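Local coordinates for extracellular solute-binding protein family 5 (Brucella melitensis, PDB 4ONY) that probably binds peptides or related solutes in the periplasm and delivers them to an ABC transporter for uptake, at residues A[15-20]-A[97-102]; A[32-37]-A[87-92]. All blocks are in the same frame, centred on the assembly; numbering follows the deposited sequence.

Interaction 1. Residues A[15-20]-A[97-102]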
ATOM      1  N   PRO A  15      -3.237  20.538 -18.029  1.00 24.65           N
ATOM      2  CA  PRO A  15      -4.710  20.471 -18.076  1.00 23.40           C
ATOM      3  C   PRO A  15      -5.310  21.211 -16.889  1.00 22.23           C
ATOM      4  O   PRO A  15      -4.650  21.323 -15.844  1.00 21.34           O
ATOM      5  CB  PRO A  15      -4.988  18.980 -18.019  1.00 23.59           C
ATOM      6  CG  PRO A  15      -3.803  18.393 -17.285  1.00 23.66           C
ATOM      7  CD  PRO A  15      -2.626  19.253 -17.639  1.00 24.71           C
ATOM      8  N   ASP A  16      -6.541  21.716 -17.041  1.00 20.68           N
ATOM      9  CA  ASP A  16      -7.196  22.413 -15.940  1.00 19.93           C
ATOM     10  C   ASP A  16      -8.127  21.513 -15.107  1.00 18.00           C
ATOM     11  O   ASP A  16      -8.724  21.980 -14.148  1.00 18.25           O
ATOM     12  CB  ASP A  16      -7.930  23.678 -16.439  1.00 20.63           C
ATOM     13  CG  ASP A  16      -9.187  23.350 -17.246  1.00 21.57           C
ATOM     14  OD1 ASP A  16      -9.500  22.166 -17.424  1.00 20.86           O
ATOM     15  OD2 ASP A  16      -9.857  24.286 -17.712  1.00 23.47           O
ATOM     16  N   TYR A  17      -8.268  20.261 -15.493  1.00 16.31           N
ATOM     17  CA  TYR A  17      -9.264  19.356 -14.951  1.00 15.64           C
ATOM     18  C   TYR A  17      -8.591  18.123 -14.317  1.00 15.76           C
ATOM     19  O   TYR A  17      -9.277  17.172 -13.869  1.00 16.37           O
ATOM     20  CB  TYR A  17     -10.194  18.867 -16.070  1.00 15.51           C
ATOM     21  CG  TYR A  17      -9.481  18.011 -17.124  1.00 14.72           C
ATOM     22  CD1 TYR A  17      -8.784  18.595 -18.197  1.00 14.86           C
ATOM     23  CD2 TYR A  17      -9.508  16.645 -17.047  1.00 14.06           C
ATOM     24  CE1 TYR A  17      -8.132  17.804 -19.164  1.00 14.63           C
ATOM     25  CE2 TYR A  17      -8.859  15.860 -17.986  1.00 14.00           C
ATOM     26  CZ  TYR A  17      -8.161  16.425 -19.047  1.00 14.09           C
ATOM     27  OH  TYR A  17      -7.513  15.585 -19.958  1.00 13.40           O
ATOM     28  N   ALA A  18      -7.272  18.114 -14.288  1.00 15.48           N
ATOM     29  CA  ALA A  18      -6.545  16.957 -13.778  1.00 15.42           C
ATOM     30  C   ALA A  18      -5.170  17.361 -13.318  1.00 15.31           C
ATOM     31  O   ALA A  18      -4.627  18.366 -13.772  1.00 16.98           O
ATOM     32  CB  ALA A  18      -6.409  15.889 -14.852  1.00 15.12           C
ATOM     33  N   LEU A  19      -4.618  16.581 -12.423  1.00 15.10           N
ATOM     34  CA  LEU A  19      -3.251  16.771 -11.962  1.00 15.48           C
ATOM     35  C   LEU A  19      -2.568  15.401 -11.817  1.00 15.05           C
ATOM     36  O   LEU A  19      -3.018  14.556 -11.046  1.00 14.63           O
ATOM     37  CB  LEU A  19      -3.269  17.562 -10.674  1.00 16.55           C
ATOM     38  CG  LEU A  19      -1.946  17.823  -9.998  1.00 17.56           C
ATOM     39  CD1 LEU A  19      -1.034  18.606 -10.925  1.00 18.74           C
ATOM     40  CD2 LEU A  19      -2.216  18.560  -8.705  1.00 17.89           C
ATOM     41  N   SER A  20      -1.514  15.178 -12.600  1.00 14.75           N
ATOM     42  CA  SER A  20      -0.805  13.910 -12.612  1.00 15.07           C
ATOM     43  C   SER A  20       0.610  14.106 -12.155  1.00 14.86           C
ATOM     44  O   SER A  20       1.295  15.051 -12.578  1.00 15.06           O
ATOM     45  CB  SER A  20      -0.792  13.300 -14.017  1.00 15.16           C
ATOM     46  OG  SER A  20       0.005  12.141 -14.034  1.00 14.93           O
ATOM     47  N   THR A  97      -2.884   9.990 -10.786  1.00 14.40           N
ATOM     48  CA  THR A  97      -3.599  11.099 -11.410  1.00 14.42           C
ATOM     49  C   THR A  97      -4.853  11.444 -10.593  1.00 14.22           C
ATOM     50  O   THR A  97      -5.605  10.562 -10.187  1.00 13.03           O
ATOM     51  CB  THR A  97      -4.017  10.764 -12.827  1.00 14.65           C
ATOM     52  OG1 THR A  97      -2.858  10.415 -13.606  1.00 15.20           O
ATOM     53  CG2 THR A  97      -4.727  11.989 -13.494  1.00 14.98           C
ATOM     54  N   LEU A  98      -5.040  12.738 -10.379  1.00 14.40           N
ATOM     55  CA  LEU A  98      -6.203  13.313  -9.702  1.00 14.78           C
ATOM     56  C   LEU A  98      -7.104  14.056 -10.674  1.00 15.14           C
ATOM     57  O   LEU A  98      -6.607  14.718 -11.593  1.00 15.73           O
ATOM     58  CB  LEU A  98      -5.712  14.308  -8.668  1.00 15.20           C
ATOM     59  CG  LEU A  98      -4.639  13.808  -7.663  1.00 15.38           C
ATOM     60  CD1 LEU A  98      -4.176  14.934  -6.769  1.00 16.10           C
ATOM     61  CD2 LEU A  98      -5.218  12.693  -6.816  1.00 15.21           C
ATOM     62  N   TYR A  99      -8.419  13.973 -10.473  1.00 15.26           N
ATOM     63  CA  TYR A  99      -9.409  14.693 -11.279  1.00 15.30           C
ATOM     64  C   TYR A  99     -10.251  15.592 -10.366  1.00 15.73           C
ATOM     65  O   TYR A  99     -10.156  15.508  -9.123  1.00 14.77           O
ATOM     66  CB  TYR A  99     -10.301  13.711 -12.073  1.00 15.41           C
ATOM     67  CG  TYR A  99      -9.532  12.972 -13.136  1.00 14.60           C
ATOM     68  CD1 TYR A  99      -9.332  13.538 -14.372  1.00 14.68           C
ATOM     69  CD2 TYR A  99      -8.932  11.717 -12.869  1.00 13.71           C
ATOM     70  CE1 TYR A  99      -8.553  12.917 -15.352  1.00 14.51           C
ATOM     71  CE2 TYR A  99      -8.181  11.084 -13.821  1.00 13.90           C
ATOM     72  CZ  TYR A  99      -7.963  11.702 -15.070  1.00 14.37           C
ATOM     73  OH  TYR A  99      -7.189  11.105 -16.069  1.00 14.86           O
ATOM     74  N   SER A 100     -11.048  16.466 -10.977  1.00 15.53           N
ATOM     75  CA  SER A 100     -11.834  17.474 -10.256  1.00 16.52           C
ATOM     76  C   SER A 100     -12.781  16.866  -9.197  1.00 16.39           C
ATOM     77  O   SER A 100     -13.367  15.806  -9.400  1.00 16.28           O
ATOM     78  CB  SER A 100     -12.626  18.325 -11.239  1.00 17.22           C
ATOM     79  OG  SER A 100     -11.724  19.023 -12.096  1.00 17.90           O
ATOM     80  N   LEU A 101     -12.840  17.485  -8.029  1.00 15.68           N
ATOM     81  CA  LEU A 101     -13.888  17.137  -7.018  1.00 15.57           C
ATOM     82  C   LEU A 101     -14.326  18.475  -6.414  1.00 15.78           C
ATOM     83  O   LEU A 101     -14.940  19.283  -7.141  1.00 16.35           O
ATOM     84  CB  LEU A 101     -13.380  16.132  -6.002  1.00 14.67           C
ATOM     85  CG  LEU A 101     -14.411  15.558  -5.027  1.00 14.64           C
ATOM     86  CD1 LEU A 101     -15.478  14.802  -5.800  1.00 14.46           C
ATOM     87  CD2 LEU A 101     -13.735  14.664  -3.963  1.00 14.03           C
ATOM     88  N   LEU A 102     -13.916  18.801  -5.184  1.00 15.22           N
ATOM     89  CA  LEU A 102     -14.304  20.124  -4.649  1.00 15.82           C
ATOM     90  C   LEU A 102     -13.727  21.263  -5.499  1.00 15.97           C
ATOM     91  O   LEU A 102     -14.391  22.299  -5.691  1.00 16.07           O
ATOM     92  CB  LEU A 102     -13.917  20.288  -3.173  1.00 15.82           C
ATOM     93  CG  LEU A 102     -14.776  19.539  -2.148  1.00 15.89           C
ATOM     94  CD1 LEU A 102     -14.147  19.583  -0.774  1.00 15.84           C
ATOM     95  CD2 LEU A 102     -16.173  20.128  -2.059  1.00 16.94           C
TER
HETATM   96  O   HOH W   1     -11.923  16.328 -13.940  1.00 15.23           O
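Leu19 and Leu98 face each other as an antiparallel hydrogen-bonded pair, the tightly bonded middle of the contact, with Ser20 and Thr97 beyond it as a non-hydrogen-bonded pair. Leu19 N gives its hydrogen to Leu98 O at 2.8 Å, and Leu98 N returns a nearly straight bond to Leu19 O (N-H...O 172°). Both leucine side chains leave the same face of the sheet and pack on Met183 and Ala186 of helix 181-187. Ala18, Tyr99, Ser20 and Thr97 project from the other face. There Ala18 CB rests 3.7 Å from Tyr99 CE1, while Ser20 OG and Thr97 OG1 both bond to Asp24 O, Thr97 OG1 also to Glu94 OE1. The Tyr17 side chain, its CG between the backbone N and the carbonyl carbon (chi1 65°), runs beside that of Tyr99 and points the same way. Tyr17 CE2 lies 4.0 Å from Tyr99 CE1, in the plane of the Tyr99 ring. Tyr17 OH bonds to Leu27 O, and Tyr99 OH to Leu27 N and Glu94 OE2. Toward Ser100 the pairing slackens: Ser100 N reaches Tyr17 O by a weak bond of 3.5 Å, and a water donates to Tyr17 O at 2.8 Å and accepts from Ser100 N. Short strand 18-20 is thus added to strand 97-108 at the border of the antiparallel sheet, the pairing giving way to a water bridge at Ser100.

Interaction 2. Residues A[32-37]-A[87-92]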
ATOM      1  N   THR A  32     -17.079  11.247 -19.464  1.00 15.23           N
ATOM      2  CA  THR A  32     -18.391  11.257 -18.764  1.00 15.83           C
ATOM      3  C   THR A  32     -18.399  10.501 -17.443  1.00 15.71           C
ATOM      4  O   THR A  32     -19.322  10.638 -16.653  1.00 16.25           O
ATOM      5  CB  THR A  32     -19.460  10.696 -19.667  1.00 16.10           C
ATOM      6  OG1 THR A  32     -19.092   9.368 -20.041  1.00 16.05           O
ATOM      7  CG2 THR A  32     -19.604  11.623 -20.928  1.00 17.03           C
ATOM      8  N   HIS A  33     -17.391   9.666 -17.222  1.00 15.19           N
ATOM      9  CA  HIS A  33     -17.259   8.946 -15.972  1.00 15.15           C
ATOM     10  C   HIS A  33     -15.847   8.327 -15.924  1.00 14.77           C
ATOM     11  O   HIS A  33     -15.203   8.241 -16.965  1.00 14.09           O
ATOM     12  CB  HIS A  33     -18.331   7.870 -15.839  1.00 15.56           C
ATOM     13  CG  HIS A  33     -18.223   6.766 -16.833  1.00 15.68           C
ATOM     14  ND1 HIS A  33     -18.090   5.438 -16.461  1.00 15.84           N
ATOM     15  CD2 HIS A  33     -18.248   6.772 -18.190  1.00 16.65           C
ATOM     16  CE1 HIS A  33     -18.030   4.681 -17.547  1.00 15.99           C
ATOM     17  NE2 HIS A  33     -18.100   5.467 -18.606  1.00 16.23           N
ATOM     18  N   PHE A  34     -15.394   7.931 -14.738  1.00 14.24           N
ATOM     19  CA  PHE A  34     -14.181   7.113 -14.633  1.00 14.69           C
ATOM     20  C   PHE A  34     -14.474   5.797 -15.363  1.00 15.39           C
ATOM     21  O   PHE A  34     -15.587   5.276 -15.311  1.00 14.70           O
ATOM     22  CB  PHE A  34     -13.779   6.893 -13.151  1.00 14.05           C
ATOM     23  CG  PHE A  34     -13.125   8.075 -12.490  1.00 13.84           C
ATOM     24  CD1 PHE A  34     -13.067   9.317 -13.096  1.00 14.06           C
ATOM     25  CD2 PHE A  34     -12.634   7.959 -11.184  1.00 13.97           C
ATOM     26  CE1 PHE A  34     -12.477  10.377 -12.463  1.00 14.19           C
ATOM     27  CE2 PHE A  34     -12.041   9.016 -10.547  1.00 13.85           C
ATOM     28  CZ  PHE A  34     -11.972  10.238 -11.180  1.00 14.18           C
ATOM     29  N   PRO A  35     -13.467   5.256 -16.070  1.00 17.22           N
ATOM     30  CA  PRO A  35     -13.716   4.169 -16.969  1.00 18.00           C
ATOM     31  C   PRO A  35     -14.044   2.827 -16.276  1.00 18.16           C
ATOM     32  O   PRO A  35     -14.534   1.890 -16.954  1.00 21.93           O
ATOM     33  CB  PRO A  35     -12.423   4.084 -17.797  1.00 17.79           C
ATOM     34  CG  PRO A  35     -11.385   4.611 -16.912  1.00 18.00           C
ATOM     35  CD  PRO A  35     -12.065   5.696 -16.125  1.00 17.88           C
ATOM     36  N   TYR A  36     -13.917   2.750 -14.964  1.00 16.72           N
ATOM     37  CA  TYR A  36     -14.253   1.534 -14.234  1.00 15.72           C
ATOM     38  C   TYR A  36     -15.594   1.551 -13.443  1.00 15.83           C
ATOM     39  O   TYR A  36     -15.813   0.684 -12.573  1.00 16.00           O
ATOM     40  CB  TYR A  36     -13.114   1.171 -13.289  1.00 15.11           C
ATOM     41  CG  TYR A  36     -12.675   2.241 -12.295  1.00 14.63           C
ATOM     42  CD1 TYR A  36     -11.776   3.230 -12.674  1.00 14.50           C
ATOM     43  CD2 TYR A  36     -13.183   2.275 -10.997  1.00 14.14           C
ATOM     44  CE1 TYR A  36     -11.350   4.197 -11.772  1.00 14.84           C
ATOM     45  CE2 TYR A  36     -12.773   3.237 -10.099  1.00 14.32           C
ATOM     46  CZ  TYR A  36     -11.862   4.191 -10.483  1.00 14.50           C
ATOM     47  OH  TYR A  36     -11.388   5.127  -9.628  1.00 14.77           O
ATOM     48  N   THR A  37     -16.468   2.509 -13.750  1.00 15.43           N
ATOM     49  CA  THR A  37     -17.785   2.537 -13.205  1.00 15.49           C
ATOM     50  C   THR A  37     -18.840   2.225 -14.255  1.00 16.43           C
ATOM     51  O   THR A  37     -18.637   2.390 -15.461  1.00 15.89           O
ATOM     52  CB  THR A  37     -18.148   3.926 -12.622  1.00 15.53           C
ATOM     53  OG1 THR A  37     -18.403   4.879 -13.687  1.00 15.61           O
ATOM     54  CG2 THR A  37     -17.080   4.421 -11.670  1.00 15.00           C
ATOM     55  N   LEU A  87      -9.715  18.226  -2.431  1.00 14.18           N
ATOM     56  CA  LEU A  87      -9.921  19.133  -3.540  1.00 14.55           C
ATOM     57  C   LEU A  87     -10.066  18.366  -4.836  1.00 14.52           C
ATOM     58  O   LEU A  87     -10.852  18.741  -5.715  1.00 14.36           O
ATOM     59  CB  LEU A  87      -8.785  20.137  -3.625  1.00 14.93           C
ATOM     60  CG  LEU A  87      -8.852  21.148  -2.463  1.00 15.14           C
ATOM     61  CD1 LEU A  87      -7.495  21.808  -2.233  1.00 15.63           C
ATOM     62  CD2 LEU A  87      -9.888  22.244  -2.732  1.00 15.47           C
ATOM     63  N   MET A  88      -9.280  17.298  -4.978  1.00 14.38           N
ATOM     64  CA  MET A  88      -9.287  16.494  -6.230  1.00 14.55           C
ATOM     65  C   MET A  88      -9.300  15.027  -5.868  1.00 14.49           C
ATOM     66  O   MET A  88      -8.840  14.652  -4.768  1.00 13.58           O
ATOM     67  CB  MET A  88      -8.070  16.827  -7.091  1.00 15.31           C
ATOM     68  CG  MET A  88      -8.001  18.309  -7.477  1.00 16.23           C
ATOM     69  SD  MET A  88      -6.694  18.702  -8.649  1.00 17.31           S
ATOM     70  CE  MET A  88      -7.379  17.941 -10.117  1.00 17.27           C
ATOM     71  N   LEU A  89      -9.848  14.221  -6.764  1.00 14.79           N
ATOM     72  CA  LEU A  89     -10.102  12.813  -6.512  1.00 16.04           C
ATOM     73  C   LEU A  89      -9.161  11.915  -7.302  1.00 16.74           C
ATOM     74  O   LEU A  89      -9.047  12.036  -8.529  1.00 16.08           O
ATOM     75  CB  LEU A  89     -11.534  12.474  -6.930  1.00 16.78           C
ATOM     76  CG  LEU A  89     -11.997  11.035  -6.759  1.00 17.78           C
ATOM     77  CD1 LEU A  89     -12.063  10.618  -5.307  1.00 18.41           C
ATOM     78  CD2 LEU A  89     -13.349  10.864  -7.430  1.00 18.78           C
ATOM     79  N   ARG A  90      -8.542  10.981  -6.613  1.00 16.41           N
ATOM     80  CA  ARG A  90      -7.618  10.071  -7.251  1.00 18.49           C
ATOM     81  C   ARG A  90      -8.350   9.048  -8.152  1.00 17.22           C
ATOM     82  O   ARG A  90      -9.281   8.378  -7.692  1.00 18.35           O
ATOM     83  CB  ARG A  90      -6.906   9.360  -6.116  1.00 20.07           C
ATOM     84  CG  ARG A  90      -5.868   8.374  -6.541  1.00 22.12           C
ATOM     85  CD  ARG A  90      -4.549   9.047  -6.530  1.00 22.25           C
ATOM     86  NE  ARG A  90      -3.492   8.105  -6.817  1.00 21.98           N
ATOM     87  CZ  ARG A  90      -2.546   7.755  -5.969  1.00 21.95           C
ATOM     88  NH1 ARG A  90      -2.522   8.237  -4.754  1.00 23.30           N
ATOM     89  NH2 ARG A  90      -1.595   6.923  -6.344  1.00 21.79           N
ATOM     90  N   SER A  91      -7.974   8.919  -9.421  1.00 16.37           N
ATOM     91  CA  SER A  91      -8.452   7.789 -10.208  1.00 16.49           C
ATOM     92  C   SER A  91      -7.734   6.501  -9.796  1.00 16.31           C
ATOM     93  O   SER A  91      -6.511   6.463  -9.725  1.00 17.36           O
ATOM     94  CB  SER A  91      -8.225   7.964 -11.704  1.00 16.72           C
ATOM     95  OG  SER A  91      -8.481   6.738 -12.408  1.00 16.60           O
ATOM     96  N   ARG A  92      -8.472   5.418  -9.667  1.00 15.90           N
ATOM     97  CA  ARG A  92      -7.852   4.134  -9.319  1.00 14.84           C
ATOM     98  C   ARG A  92      -7.506   3.275 -10.531  1.00 14.67           C
ATOM     99  O   ARG A  92      -7.235   2.089 -10.390  1.00 13.73           O
ATOM    100  CB  ARG A  92      -8.752   3.407  -8.328  1.00 15.45           C
ATOM    101  CG  ARG A  92      -8.979   4.203  -7.040  1.00 16.06           C
ATOM    102  CD  ARG A  92      -7.660   4.397  -6.279  1.00 17.14           C
ATOM    103  NE  ARG A  92      -7.784   5.309  -5.135  1.00 18.88           N
ATOM    104  CZ  ARG A  92      -6.797   5.666  -4.320  1.00 20.40           C
ATOM    105  NH1 ARG A  92      -5.550   5.260  -4.509  1.00 21.20           N
ATOM    106  NH2 ARG A  92      -7.051   6.452  -3.298  1.00 22.05           N
TER
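The Phe34 ring takes Ser91 CB over one face, with its CE2 atom 4.1 Å from that carbon and 3.8 Å from Ser91 CA. Leu89 CD2 approaches the same CE2 obliquely at 3.9 Å, and the ring also meets that of Tyr99, their planes inclined at about 60°. At the edge of the Tyr36 ring, in its plane, sits Ser91 OG, 3.9 Å from CE1; this hydroxyl is hydrogen-bonded to Asp93 N. The polar link of the contact is Arg92 N to Tyr36 OH, 2.9 Å long with an N-H...O angle of 161°. Arg92 CB lies 3.4 Å from the same phenol oxygen. The loop between strands 18-20 and 46-52 thereby packs on strand 88-90 of the antiparallel sheet and on the residues just after it. Phe34 and Tyr36 are presented together by a type I beta turn from Phe34 to Thr37, closed by the backbone bond Thr37 N to Phe34 O. His33 ND1 donates to Thr37 OG1, which lies close to the imidazole plane and also bonds to Arg244 O. Beyond the phenol, the Arg92 guanidinium lies with one face over Arg90 CG, 3.6 Å from its plane, while Arg90 NH2 bonds to Pro95 O and the backbone of Arg92 is hydrogen-bonded to Ser583.

From the N terminus, strand 18-20 leads into a long connection containing the turn at 32-37, to which the chain comes back at 87-92 in interaction 2, closing a loop that includes strand 46-52 of a separate mixed sheet. The chain then reverses after strand 88-90 and enters strand 97-108, whose first residues close the wider loop of interaction 1. Interaction 2 therefore lies wholly within interaction 1 along the sequence, and the two do not cross. Strand 97-108 joins them in space: it has 18-20 and 88-90 as antiparallel neighbours, with Tyr99 O probably accepting from Leu89 N and Thr97 O from Ser91 N. Together they tie the N-terminal segment and its following loop to one antiparallel sheet.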